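PDB 3QFF: N5-carboxyaminoimidazole ribonucleotide synthetase, which catalyses the ATP-dependent carboxylation of 5-aminoimidazole ribonucleotide with bicarbonate to N5-carboxyaminoimidazole ribonucleotide, a step of purine biosynthesis. Local coordinates for residues V260-F263 against E269-I272; F212-N217 against Q239-Y244; H71-S76 against L91-K96; I57-S62 against L66-H71; A30-E35 against Q297-I302. All blocks are in the same frame, centred on the assembly; numbering follows the deposited sequence.

Interaction 1 (V260-F263 against E269-I272); sequences VEMF and EIYI. With ADP (adenosine-5'-diphosphate), chain C.
With chi1 at -72°, Met-262 sets CG opposite its own carbonyl carbon. Ile-272 does the same with CG1 at -44°, and the two side chains run alongside each other, pointing the same way. They lie on one face of a beta hairpin made by strands 256-264 and 270-276 of the ATP-grasp domain. Met-262 CG is 3.6 Å from Ile-272 CD1. The chain runs on extended to SD, which touches Ile-270 CG2 at 3.6 Å, and bends only after that. Val-260 CG1 packs on Ile-272 CG2 at 3.8 Å, and Leu-248 of helix 235-251 lies against Val-260. Phe-263 and Tyr-271 form the neighbouring hydrogen-bonded pair of the antiparallel strands. Phe-263 N donates to Tyr-271 O at 2.8 Å, and Tyr-271 N returns a bond to Phe-263 O at 2.9 Å; both are nearly straight, at 165°. Tyr-271 OH donates a hydrogen bond to Glu-269 OE1 at 2.8 Å, reaching it from above the carboxylate plane. Phe-263 points to the face of the sheet opposite Met-262, stacks with Phe-193 and is part of the ADP pocket. Its CZ lies 3.8 Å from C5 of the adenine, and its CE2 is 3.7 Å from C2' of the ribose.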
# COMPACT_ATOMS: atom_id res chain seq x y z
N VAL A 260 19.12 8.72 -7.97
CA VAL A 260 20.38 9.44 -8.17
C VAL A 260 21.10 9.46 -6.82
O VAL A 260 20.61 10.08 -5.88
CB VAL A 260 20.14 10.88 -8.66
CG1 VAL A 260 21.47 11.53 -9.10
CG2 VAL A 260 19.12 10.90 -9.82
N GLU A 261 22.23 8.76 -6.71
CA GLU A 261 22.99 8.81 -5.47
C GLU A 261 24.10 9.82 -5.58
O GLU A 261 24.75 9.92 -6.62
CB GLU A 261 23.55 7.43 -5.09
CG GLU A 261 22.46 6.42 -4.73
CD GLU A 261 23.04 5.14 -4.18
OE1 GLU A 261 23.31 4.22 -4.97
OE2 GLU A 261 23.24 5.06 -2.94
N MET A 262 24.30 10.56 -4.49
CA MET A 262 25.11 11.77 -4.48
C MET A 262 25.93 11.87 -3.20
O MET A 262 25.55 11.30 -2.19
CB MET A 262 24.21 13.00 -4.57
CG MET A 262 23.57 13.20 -5.95
SD MET A 262 22.27 14.47 -5.94
CE MET A 262 20.83 13.46 -5.72
N PHE A 263 27.07 12.57 -3.28
CA PHE A 263 27.86 12.99 -2.12
C PHE A 263 27.68 14.50 -1.91
O PHE A 263 27.83 15.30 -2.85
CB PHE A 263 29.36 12.70 -2.33
CG PHE A 263 29.70 11.27 -2.67
CD1 PHE A 263 30.43 10.99 -3.82
CD2 PHE A 263 29.34 10.21 -1.84
CE1 PHE A 263 30.79 9.68 -4.15
CE2 PHE A 263 29.69 8.90 -2.16
CZ PHE A 263 30.41 8.63 -3.32
N GLU A 269 28.93 21.35 -1.72
CA GLU A 269 29.08 20.77 -3.07
C GLU A 269 28.29 19.48 -3.17
O GLU A 269 28.19 18.72 -2.20
CB GLU A 269 30.53 20.45 -3.40
CG GLU A 269 31.42 21.66 -3.62
CD GLU A 269 32.89 21.30 -3.59
OE1 GLU A 269 33.61 21.68 -4.53
OE2 GLU A 269 33.32 20.60 -2.64
N ILE A 270 27.74 19.23 -4.36
CA ILE A 270 27.16 17.94 -4.68
C ILE A 270 27.97 17.28 -5.79
O ILE A 270 28.29 17.92 -6.80
CB ILE A 270 25.66 18.03 -5.10
CG1 ILE A 270 24.78 18.60 -3.97
CG2 ILE A 270 25.13 16.66 -5.57
CD1 ILE A 270 24.37 17.60 -2.91
N TYR A 271 28.33 16.02 -5.59
CA TYR A 271 28.86 15.18 -6.66
C TYR A 271 27.96 13.97 -6.87
O TYR A 271 27.54 13.33 -5.89
CB TYR A 271 30.30 14.77 -6.37
CG TYR A 271 31.23 15.97 -6.27
CD1 TYR A 271 31.55 16.53 -5.02
CD2 TYR A 271 31.74 16.58 -7.41
CE1 TYR A 271 32.38 17.66 -4.92
CE2 TYR A 271 32.57 17.71 -7.33
CZ TYR A 271 32.89 18.24 -6.08
OH TYR A 271 33.71 19.35 -6.01
N ILE A 272 27.66 13.65 -8.13
CA ILE A 272 26.85 12.48 -8.46
C ILE A 272 27.72 11.22 -8.40
O ILE A 272 28.75 11.16 -9.07
CB ILE A 272 26.20 12.57 -9.87
CG1 ILE A 272 25.59 13.96 -10.14
CG2 ILE A 272 25.16 11.45 -10.03
CD1 ILE A 272 24.42 14.36 -9.24
PB ADP C . 28.64 0.41 -4.91
O1B ADP C . 29.23 -0.91 -4.47
O2B ADP C . 28.24 0.41 -6.37
O3B ADP C . 27.60 0.94 -3.96
PA ADP C . 29.86 3.05 -4.69
O1A ADP C . 28.47 3.52 -4.31
O2A ADP C . 30.57 3.65 -5.88
O3A ADP C . 29.90 1.43 -4.84
O5' ADP C . 30.82 3.30 -3.43
C5' ADP C . 30.61 2.59 -2.22
C4' ADP C . 30.94 3.49 -1.04
O4' ADP C . 32.30 3.93 -1.14
C3' ADP C . 30.08 4.75 -1.03
O3' ADP C . 28.95 4.60 -0.17
C2' ADP C . 31.02 5.84 -0.55
O2' ADP C . 30.88 6.01 0.87
C1' ADP C . 32.42 5.32 -0.84
N9 ADP C . 33.00 6.05 -2.01
C8 ADP C . 32.91 5.67 -3.30
N7 ADP C . 33.54 6.55 -4.11
C5 ADP C . 34.06 7.51 -3.34
C6 ADP C . 34.86 8.75 -3.56
N6 ADP C . 35.24 9.13 -4.81
N1 ADP C . 35.19 9.48 -2.47
C2 ADP C . 34.83 9.12 -1.22
N3 ADP C . 34.11 8.02 -0.96
C4 ADP C . 33.70 7.18 -1.95

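Interaction 2 (F212-N217 against Q239-Y244); sequences FPVAEN and QKAIAY
Ala-241 is the first residue of helix segment 239-244 to meet Val-214. Its CB points toward segment 212-217 and stops 4.0 Å from Val-214 CG2. Ile-242 comes next and makes the wider contact. With chi1 at -73°, CG1 lies opposite the carbonyl carbon and swings towards Val-214. Ile-242 CG1 and Ile-242 CD1 both rest 3.9 Å from Val-214 CG2. The two branched side chains slant across each other, and one valine methyl serves both helix residues. Tyr-244 ends the segment on another side of the helix, where it packs on Ile-270, Ile-272 and Pro-126. The contact thus lays helix 235-251 on strand 209-220, within the antiparallel sheet of the ATP-grasp domain. Val-197 and Val-199 of the adjoining strand 195-203 also touch Val-214. The carbonyl of Phe-212 faces this apolar patch, with its O 4.5 Å from Ile-242 CG1. That oxygen is buried here and finds no partner in the model. No hydrogen bond crosses between the two segments, so the join rests on van der Waals contact and the exclusion of water.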
# COMPACT_ATOMS: atom_id res chain seq x y z
N PHE A 212 10.97 13.03 -5.67
CA PHE A 212 10.79 12.76 -4.25
C PHE A 212 11.76 13.60 -3.41
O PHE A 212 12.73 14.14 -3.95
CB PHE A 212 10.99 11.28 -3.97
CG PHE A 212 9.81 10.45 -4.31
CD1 PHE A 212 9.78 9.72 -5.51
CD2 PHE A 212 8.71 10.41 -3.46
CE1 PHE A 212 8.67 8.93 -5.83
CE2 PHE A 212 7.59 9.61 -3.78
CZ PHE A 212 7.58 8.87 -4.96
N PRO A 213 11.48 13.73 -2.10
CA PRO A 213 12.37 14.54 -1.25
C PRO A 213 13.75 13.91 -1.12
O PRO A 213 13.89 12.68 -1.25
CB PRO A 213 11.66 14.55 0.13
CG PRO A 213 10.29 14.00 -0.10
CD PRO A 213 10.32 13.19 -1.37
N VAL A 214 14.75 14.73 -0.83
CA VAL A 214 16.10 14.25 -0.61
C VAL A 214 16.19 13.36 0.64
O VAL A 214 15.77 13.74 1.72
CB VAL A 214 17.13 15.41 -0.47
CG1 VAL A 214 18.55 14.84 -0.42
CG2 VAL A 214 17.00 16.44 -1.62
N ALA A 215 16.78 12.17 0.47
CA ALA A 215 17.01 11.26 1.59
C ALA A 215 18.50 11.24 1.92
O ALA A 215 19.34 11.21 1.03
CB ALA A 215 16.56 9.86 1.24
N GLU A 216 18.81 11.27 3.22
CA GLU A 216 20.18 11.07 3.69
C GLU A 216 20.39 9.58 3.94
O GLU A 216 19.62 8.96 4.69
CB GLU A 216 20.43 11.89 4.97
CG GLU A 216 21.61 11.41 5.84
CD GLU A 216 21.69 12.16 7.18
OE1 GLU A 216 20.81 12.99 7.47
OE2 GLU A 216 22.64 11.90 7.95
N ASN A 217 21.41 9.00 3.30
CA ASN A 217 21.65 7.57 3.37
C ASN A 217 22.88 7.17 4.16
O ASN A 217 23.97 7.72 3.94
CB ASN A 217 21.75 7.00 1.96
CG ASN A 217 20.51 7.24 1.17
OD1 ASN A 217 19.40 7.12 1.69
ND2 ASN A 217 20.67 7.61 -0.09
N GLN A 239 17.79 21.84 -2.47
CA GLN A 239 17.34 22.41 -3.74
C GLN A 239 18.29 22.06 -4.88
O GLN A 239 17.84 21.82 -5.99
CB GLN A 239 17.19 23.93 -3.63
CG GLN A 239 15.98 24.37 -2.83
CD GLN A 239 15.93 25.89 -2.61
OE1 GLN A 239 16.81 26.63 -3.06
NE2 GLN A 239 14.90 26.34 -1.91
N LYS A 240 19.58 22.03 -4.59
CA LYS A 240 20.62 21.64 -5.54
C LYS A 240 20.52 20.16 -5.95
O LYS A 240 20.56 19.84 -7.14
CB LYS A 240 21.98 21.90 -4.91
CG LYS A 240 23.15 21.96 -5.86
CD LYS A 240 24.43 22.20 -5.06
CE LYS A 240 25.36 23.15 -5.79
NZ LYS A 240 26.64 23.28 -5.05
N ALA A 241 20.39 19.26 -4.97
CA ALA A 241 20.25 17.84 -5.25
C ALA A 241 19.03 17.59 -6.13
O ALA A 241 19.10 16.83 -7.09
CB ALA A 241 20.18 17.02 -3.94
N ILE A 242 17.92 18.26 -5.80
CA ILE A 242 16.67 18.12 -6.56
C ILE A 242 16.81 18.67 -7.98
O ILE A 242 16.38 18.03 -8.94
CB ILE A 242 15.47 18.77 -5.83
CG1 ILE A 242 15.08 17.90 -4.64
CG2 ILE A 242 14.27 18.89 -6.75
CD1 ILE A 242 14.44 18.68 -3.55
N ALA A 243 17.43 19.84 -8.11
CA ALA A 243 17.69 20.42 -9.43
C ALA A 243 18.55 19.49 -10.29
O ALA A 243 18.25 19.28 -11.46
CB ALA A 243 18.35 21.81 -9.30
N TYR A 244 19.59 18.92 -9.69
CA TYR A 244 20.51 18.02 -10.41
C TYR A 244 19.77 16.81 -10.95
O TYR A 244 19.95 16.41 -12.12
CB TYR A 244 21.65 17.57 -9.49
CG TYR A 244 22.76 18.60 -9.26
CD1 TYR A 244 23.98 18.20 -8.70
CD2 TYR A 244 22.60 19.94 -9.62
CE1 TYR A 244 25.00 19.12 -8.49
CE2 TYR A 244 23.63 20.87 -9.42
CZ TYR A 244 24.83 20.44 -8.85
OH TYR A 244 25.85 21.35 -8.65

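Interaction 3 (H71-S76 against L91-K96); sequences HLAEIS and LQWLEK
Two helices of the Rossmann-like preATP-grasp domain, 66-74 and 88-97, pack side by side through Ala-73, Trp-93 and Leu-94. Both helices lie against the parallel sheet, where Leu-72 and Leu-94 each touch Ile-20 of strand 16-20. The methyl of Ala-73 points at the other helix and fits between two larger side chains. Its CB is 3.5 Å from Trp-93 CZ3 and 4.1 Å from Trp-93 CH2. The methyl therefore meets the indole at the edge of its six-membered ring, close to the ring plane, and does not lie over a face. Trp-93 holds CG opposite its backbone N (chi1 -166°), and this carries the indole across to helix 66-74. There it also packs on Leu-66; within its own helix it meets the ring of His-97, the planes at about 45°. On the sheet side, Leu-94 CD2 comes to 3.9 Å from Ala-73 CB. The backbones are close beside this small side chain: CA of Ala-73 is 7.0 Å from CA of Leu-94. Further along, Leu-72 O takes two donors. Ser-76 OG donates to Leu-72 O at 2.7 Å, and Ile-75 N reaches the same oxygen at 3.3 Å. The two donors come from opposite faces of the carbonyl plane, so a side chain as well as the backbone holds this carbonyl. Between the helices themselves there is no hydrogen bond. The fit depends on shape, with one methyl against an aromatic rim and a leucine branch.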
# COMPACT_ATOMS: atom_id res chain seq x y z
N HIS A 71 8.40 -15.31 -24.12
CA HIS A 71 7.15 -15.80 -23.56
C HIS A 71 6.53 -14.77 -22.59
O HIS A 71 5.34 -14.53 -22.63
CB HIS A 71 7.31 -17.17 -22.90
CG HIS A 71 6.03 -17.74 -22.38
ND1 HIS A 71 5.94 -18.39 -21.17
CD2 HIS A 71 4.78 -17.71 -22.89
CE1 HIS A 71 4.69 -18.75 -20.96
NE2 HIS A 71 3.96 -18.35 -21.99
N LEU A 72 7.36 -14.16 -21.74
CA LEU A 72 6.90 -13.08 -20.85
C LEU A 72 6.34 -11.91 -21.65
O LEU A 72 5.26 -11.41 -21.33
CB LEU A 72 8.05 -12.58 -19.95
CG LEU A 72 7.72 -11.44 -18.97
CD1 LEU A 72 6.79 -11.94 -17.85
CD2 LEU A 72 9.01 -10.92 -18.37
N ALA A 73 7.06 -11.50 -22.67
CA ALA A 73 6.64 -10.36 -23.48
C ALA A 73 5.30 -10.64 -24.16
O ALA A 73 4.43 -9.77 -24.18
CB ALA A 73 7.71 -10.00 -24.51
N GLU A 74 5.16 -11.87 -24.67
CA GLU A 74 3.97 -12.34 -25.40
C GLU A 74 2.67 -12.25 -24.62
O GLU A 74 1.59 -12.20 -25.22
CB GLU A 74 4.11 -13.83 -25.74
CG GLU A 74 4.94 -14.15 -26.93
CD GLU A 74 4.95 -15.64 -27.21
OE1 GLU A 74 5.22 -16.00 -28.36
OE2 GLU A 74 4.68 -16.45 -26.28
N ILE A 75 2.77 -12.30 -23.30
CA ILE A 75 1.59 -12.30 -22.45
C ILE A 75 1.47 -11.02 -21.62
O ILE A 75 0.58 -10.91 -20.77
CB ILE A 75 1.56 -13.53 -21.55
CG1 ILE A 75 2.70 -13.44 -20.52
CG2 ILE A 75 1.62 -14.80 -22.43
CD1 ILE A 75 2.79 -14.59 -19.57
N SER A 76 2.35 -10.06 -21.89
CA SER A 76 2.39 -8.79 -21.15
C SER A 76 2.01 -7.61 -22.04
O SER A 76 2.46 -7.51 -23.17
CB SER A 76 3.81 -8.55 -20.62
OG SER A 76 4.18 -9.55 -19.69
N LEU A 91 17.33 -7.13 -24.63
CA LEU A 91 16.83 -5.75 -24.52
C LEU A 91 16.31 -5.21 -25.85
O LEU A 91 15.23 -4.61 -25.89
CB LEU A 91 17.88 -4.79 -23.95
CG LEU A 91 18.18 -4.87 -22.45
CD1 LEU A 91 19.42 -4.03 -22.13
CD2 LEU A 91 16.97 -4.40 -21.62
N GLN A 92 17.06 -5.45 -26.94
CA GLN A 92 16.61 -4.98 -28.26
C GLN A 92 15.33 -5.70 -28.66
O GLN A 92 14.41 -5.08 -29.20
CB GLN A 92 17.68 -5.17 -29.34
CG GLN A 92 17.26 -4.59 -30.69
CD GLN A 92 18.37 -4.58 -31.74
OE1 GLN A 92 19.03 -3.56 -31.94
NE2 GLN A 92 18.57 -5.71 -32.40
N TRP A 93 15.27 -7.01 -28.40
CA TRP A 93 14.06 -7.75 -28.77
C TRP A 93 12.83 -7.14 -28.09
O TRP A 93 11.83 -6.82 -28.75
CB TRP A 93 14.18 -9.24 -28.47
CG TRP A 93 13.08 -9.98 -29.16
CD1 TRP A 93 13.10 -10.49 -30.44
CD2 TRP A 93 11.77 -10.23 -28.65
NE1 TRP A 93 11.88 -11.06 -30.73
CE2 TRP A 93 11.05 -10.91 -29.65
CE3 TRP A 93 11.14 -9.95 -27.42
CZ2 TRP A 93 9.72 -11.32 -29.47
CZ3 TRP A 93 9.81 -10.36 -27.25
CH2 TRP A 93 9.12 -11.03 -28.27
N LEU A 94 12.92 -6.95 -26.78
CA LEU A 94 11.84 -6.35 -25.99
C LEU A 94 11.46 -4.96 -26.48
O LEU A 94 10.27 -4.66 -26.67
CB LEU A 94 12.24 -6.28 -24.53
CG LEU A 94 12.29 -7.62 -23.82
CD1 LEU A 94 13.18 -7.52 -22.59
CD2 LEU A 94 10.88 -8.06 -23.46
N GLU A 95 12.47 -4.12 -26.68
CA GLU A 95 12.25 -2.74 -27.10
C GLU A 95 11.51 -2.65 -28.44
O GLU A 95 10.64 -1.79 -28.63
CB GLU A 95 13.57 -1.97 -27.15
CG GLU A 95 13.42 -0.45 -27.05
CD GLU A 95 14.75 0.28 -27.00
OE1 GLU A 95 15.79 -0.35 -27.28
OE2 GLU A 95 14.75 1.48 -26.67
N LYS A 96 11.82 -3.56 -29.35
CA LYS A 96 11.24 -3.48 -30.67
C LYS A 96 10.02 -4.38 -30.89
O LYS A 96 9.14 -4.04 -31.68
CB LYS A 96 12.31 -3.67 -31.75
CG LYS A 96 13.55 -2.74 -31.58
CD LYS A 96 13.25 -1.26 -31.80
CE LYS A 96 14.41 -0.40 -31.32
NZ LYS A 96 14.08 1.05 -31.24

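Interaction 4 (I57-S62 against L66-H71)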
# COMPACT_ATOMS: atom_id res chain seq x y z
N ILE A 57 0.94 -14.86 -13.05
CA ILE A 57 1.71 -15.78 -13.89
C ILE A 57 3.20 -15.77 -13.50
O ILE A 57 3.79 -14.70 -13.31
CB ILE A 57 1.55 -15.43 -15.39
CG1 ILE A 57 0.07 -15.47 -15.77
CG2 ILE A 57 2.38 -16.37 -16.28
CD1 ILE A 57 -0.23 -14.97 -17.17
N GLU A 58 3.79 -16.96 -13.37
CA GLU A 58 5.21 -17.12 -13.05
C GLU A 58 5.93 -17.90 -14.15
O GLU A 58 5.52 -19.01 -14.50
CB GLU A 58 5.36 -17.83 -11.70
CG GLU A 58 6.80 -18.12 -11.24
CD GLU A 58 6.87 -19.00 -9.98
OE1 GLU A 58 7.87 -18.94 -9.25
OE2 GLU A 58 5.91 -19.74 -9.70
N ILE A 59 7.00 -17.32 -14.70
CA ILE A 59 7.90 -18.03 -15.60
C ILE A 59 9.26 -18.24 -14.93
O ILE A 59 9.96 -17.28 -14.59
CB ILE A 59 8.08 -17.30 -16.95
CG1 ILE A 59 6.73 -17.13 -17.64
CG2 ILE A 59 9.05 -18.05 -17.85
CD1 ILE A 59 6.71 -16.08 -18.73
N VAL A 60 9.62 -19.50 -14.72
CA VAL A 60 10.86 -19.83 -14.04
C VAL A 60 11.92 -20.13 -15.11
O VAL A 60 11.90 -21.21 -15.72
CB VAL A 60 10.67 -20.98 -13.01
CG1 VAL A 60 11.97 -21.30 -12.28
CG2 VAL A 60 9.61 -20.60 -11.98
N ALA A 61 12.80 -19.15 -15.36
CA ALA A 61 13.87 -19.26 -16.37
C ALA A 61 15.05 -18.32 -16.11
O ALA A 61 14.94 -17.41 -15.29
CB ALA A 61 13.31 -19.01 -17.76
N SER A 62 16.17 -18.55 -16.81
CA SER A 62 17.34 -17.68 -16.77
C SER A 62 17.07 -16.34 -17.43
O SER A 62 16.30 -16.25 -18.38
CB SER A 62 18.53 -18.32 -17.51
OG SER A 62 18.92 -19.55 -16.93
N LEU A 66 16.37 -16.23 -24.10
CA LEU A 66 15.58 -15.34 -24.96
C LEU A 66 14.15 -15.86 -25.21
O LEU A 66 13.23 -15.07 -25.24
CB LEU A 66 16.30 -15.00 -26.28
CG LEU A 66 15.51 -14.25 -27.38
CD1 LEU A 66 15.05 -12.85 -26.94
CD2 LEU A 66 16.29 -14.18 -28.68
N LYS A 67 13.99 -17.17 -25.36
CA LYS A 67 12.67 -17.79 -25.51
C LYS A 67 11.74 -17.49 -24.33
O LYS A 67 10.56 -17.21 -24.52
CB LYS A 67 12.78 -19.31 -25.71
CG LYS A 67 13.70 -19.76 -26.85
CD LYS A 67 12.99 -19.88 -28.19
CE LYS A 67 13.63 -20.99 -29.04
NZ LYS A 67 13.37 -20.79 -30.49
N ALA A 68 12.27 -17.57 -23.12
CA ALA A 68 11.48 -17.27 -21.92
C ALA A 68 11.14 -15.78 -21.84
O ALA A 68 10.00 -15.43 -21.55
CB ALA A 68 12.21 -17.73 -20.66
N ILE A 69 12.12 -14.92 -22.11
CA ILE A 69 11.92 -13.47 -22.21
C ILE A 69 10.79 -13.17 -23.22
O ILE A 69 9.92 -12.33 -22.97
CB ILE A 69 13.24 -12.74 -22.62
CG1 ILE A 69 14.25 -12.67 -21.46
CG2 ILE A 69 12.96 -11.33 -23.17
CD1 ILE A 69 13.77 -11.87 -20.25
N GLN A 70 10.82 -13.89 -24.34
CA GLN A 70 9.80 -13.77 -25.38
C GLN A 70 8.44 -14.21 -24.88
O GLN A 70 7.44 -13.57 -25.18
CB GLN A 70 10.20 -14.56 -26.64
CG GLN A 70 11.21 -13.80 -27.50
CD GLN A 70 11.84 -14.65 -28.60
OE1 GLN A 70 11.68 -15.86 -28.64
NE2 GLN A 70 12.56 -13.99 -29.50
N HIS A 71 8.40 -15.31 -24.12
CA HIS A 71 7.15 -15.80 -23.56
C HIS A 71 6.53 -14.77 -22.59
O HIS A 71 5.34 -14.53 -22.63
CB HIS A 71 7.31 -17.17 -22.90
CG HIS A 71 6.03 -17.74 -22.38
ND1 HIS A 71 5.94 -18.39 -21.17
CD2 HIS A 71 4.78 -17.71 -22.89
CE1 HIS A 71 4.69 -18.75 -20.96
NE2 HIS A 71 3.96 -18.35 -21.99
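The imidazole of His-71 is the flat group here, and Ile-59 CD1 approaches it obliquely. CD1 is 3.4 Å from His-71 ND1 and 4.0 Å from His-71 CE1. Ile-59 CG1 follows at 3.8 Å from the same ND1. At the edge of the ring, in its plane, lies Glu-74 OE2, one turn further along the helix. His-71 keeps CG opposite its backbone N (chi1 -177°), which brings the ring to Ile-59. Ile-59 extends its CG1-CD1 branch to meet it. At the other end of the contact two alanines touch. Ala-61 CB and Ala-68 CB are 3.4 Å apart, tighter than usual for two methyl groups. Ile-59 CG2 lies more loosely against Ala-68 CB, at 4.2 Å. The pairing is graded: Ala-68 is buried and also touches Leu-43, while the His-71 end is exposed. Ile-59 bonds through its backbone to Val-42 and Asp-44 of strand 39-44. No hydrogen bond joins the two segments themselves. Strand 57-60 is an outermost strand of the parallel sheet, and the chain turns directly from it into helix 66-74 before strand 78-81. This is the first half of a beta-alpha-beta crossover of a Rossmann-like domain.

Interaction 5 (A30-E35 against Q297-I302)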
# COMPACT_ATOMS: atom_id res chain seq x y z
N ALA A 30 4.66 -5.01 -7.90
CA ALA A 30 3.51 -5.85 -8.19
C ALA A 30 2.36 -5.61 -7.21
O ALA A 30 1.19 -5.62 -7.60
CB ALA A 30 3.91 -7.33 -8.21
N LEU A 31 2.70 -5.37 -5.94
CA LEU A 31 1.70 -5.01 -4.92
C LEU A 31 1.03 -3.67 -5.23
O LEU A 31 -0.20 -3.54 -5.10
CB LEU A 31 2.31 -5.01 -3.52
CG LEU A 31 2.57 -6.43 -2.97
CD1 LEU A 31 3.54 -6.41 -1.79
CD2 LEU A 31 1.26 -7.10 -2.54
N ALA A 32 1.82 -2.71 -5.69
CA ALA A 32 1.32 -1.39 -6.09
C ALA A 32 0.40 -1.52 -7.30
O ALA A 32 -0.66 -0.87 -7.39
CB ALA A 32 2.52 -0.47 -6.44
N ALA A 33 0.80 -2.36 -8.26
CA ALA A 33 0.04 -2.52 -9.51
C ALA A 33 -1.30 -3.20 -9.24
O ALA A 33 -2.31 -2.88 -9.87
CB ALA A 33 0.86 -3.33 -10.51
N LYS A 34 -1.29 -4.14 -8.30
CA LYS A 34 -2.48 -4.91 -7.94
C LYS A 34 -3.56 -4.01 -7.32
O LYS A 34 -4.75 -4.21 -7.56
CB LYS A 34 -2.08 -6.04 -6.99
CG LYS A 34 -2.57 -7.43 -7.41
CD LYS A 34 -1.64 -8.08 -8.42
CE LYS A 34 -1.91 -9.58 -8.54
NZ LYS A 34 -3.10 -9.87 -9.39
N GLU A 35 -3.15 -3.00 -6.53
CA GLU A 35 -4.12 -2.06 -5.93
C GLU A 35 -4.93 -1.34 -7.01
O GLU A 35 -6.11 -1.05 -6.82
CB GLU A 35 -3.43 -1.05 -5.01
CG GLU A 35 -2.99 -1.68 -3.69
CD GLU A 35 -1.88 -0.93 -2.97
OE1 GLU A 35 -1.85 0.33 -3.04
OE2 GLU A 35 -1.05 -1.62 -2.31
N GLN A 297 4.41 5.10 -8.20
CA GLN A 297 4.90 6.05 -9.22
C GLN A 297 5.45 5.34 -10.45
O GLN A 297 5.15 5.74 -11.58
CB GLN A 297 5.96 7.01 -8.65
CG GLN A 297 5.42 8.04 -7.68
CD GLN A 297 4.53 9.10 -8.35
OE1 GLN A 297 3.55 8.78 -9.04
NE2 GLN A 297 4.86 10.37 -8.13
N HIS A 298 6.24 4.30 -10.23
CA HIS A 298 6.87 3.57 -11.33
C HIS A 298 5.81 2.94 -12.24
O HIS A 298 5.91 3.01 -13.48
CB HIS A 298 7.83 2.49 -10.80
CG HIS A 298 8.55 1.74 -11.88
ND1 HIS A 298 9.67 2.23 -12.51
CD2 HIS A 298 8.29 0.54 -12.44
CE1 HIS A 298 10.08 1.36 -13.42
NE2 HIS A 298 9.25 0.33 -13.41
N ILE A 299 4.79 2.32 -11.62
CA ILE A 299 3.68 1.74 -12.39
C ILE A 299 2.96 2.80 -13.24
O ILE A 299 2.75 2.61 -14.44
CB ILE A 299 2.68 0.97 -11.48
CG1 ILE A 299 3.35 -0.26 -10.82
CG2 ILE A 299 1.45 0.52 -12.29
CD1 ILE A 299 4.09 -1.20 -11.80
N ARG A 300 2.60 3.93 -12.61
CA ARG A 300 1.94 5.04 -13.32
C ARG A 300 2.79 5.56 -14.47
O ARG A 300 2.26 5.84 -15.53
CB ARG A 300 1.61 6.20 -12.38
CG ARG A 300 0.57 5.88 -11.33
CD ARG A 300 0.58 6.93 -10.19
NE ARG A 300 -0.63 6.83 -9.37
CZ ARG A 300 -0.83 5.94 -8.39
NH1 ARG A 300 0.10 5.05 -8.08
NH2 ARG A 300 -1.98 5.94 -7.71
N ALA A 301 4.10 5.68 -14.24
CA ALA A 301 5.03 6.20 -15.23
C ALA A 301 5.09 5.34 -16.50
O ALA A 301 5.03 5.87 -17.62
CB ALA A 301 6.45 6.37 -14.63
N ILE A 302 5.23 4.03 -16.33
CA ILE A 302 5.36 3.15 -17.48
C ILE A 302 4.01 2.92 -18.20
O ILE A 302 3.99 2.66 -19.40
CB ILE A 302 6.04 1.80 -17.14
CG1 ILE A 302 5.16 0.97 -16.20
CG2 ILE A 302 7.47 2.05 -16.57
CD1 ILE A 302 5.62 -0.47 -16.02
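Ile-299 and Ala-33 make the close part of this contact. Ile-299 CG1 lies 4.0 Å from Ala-33 CB, and Ile-299 CD1 is 4.1 Å from the same methyl. Ile-299 CG1 also comes to 4.2 Å from Ala-33 N. With chi1 at -64° and chi2 at -51°, its longer branch folds against the alanine surface. The helices are close here: CA of Ala-33 is 6.3 Å from CA of Ile-299. Ala-32 marks the looser side. It is partly exposed, and its CB only grazes Ile-299 CG1 at 4.5 Å. Helix 24-35 follows the first strand and the glycine-rich turn of the Rossmann-like preATP-grasp domain, and Ala-33 also packs on Ile-40 of the sheet. Helix 294-303 belongs to a part of the chain more than 260 residues later. Beside Ile-299, His-298 uses ND1 to bond Thr-257 and NE2 to bond Thr-80. Another side of helix 24-35 faces the second subunit: Leu-31 meets Leu-31 of that subunit, and Lys-34 O bonds to its Arg-27. Arg-300 bonds through NH1 to Gly-296 O and packs on Tyr-340 of the second subunit.

Interactions 1 and 2 hold neighbouring parts of one antiparallel sheet and touch through helix 235-251, where Met-262 SD packs on Ala-241 CB. Both are buried, but only interaction 1 has backbone hydrogen bonds across the contact and touches ADP. Interactions 3 and 4 both use helix 66-74 and share His-71. Interaction 3 is buried against helix 88-97, and interaction 4 is partly open at the sheet edge. Interaction 5 joins parts of the chain far apart in sequence, beside the second subunit. It touches interaction 2 where Phe-212 meets Gln-297. Interactions 2, 3 and 5 rest on apolar packing, and interaction 4 adds an isoleucine against an imidazole; none has a hydrogen bond across it.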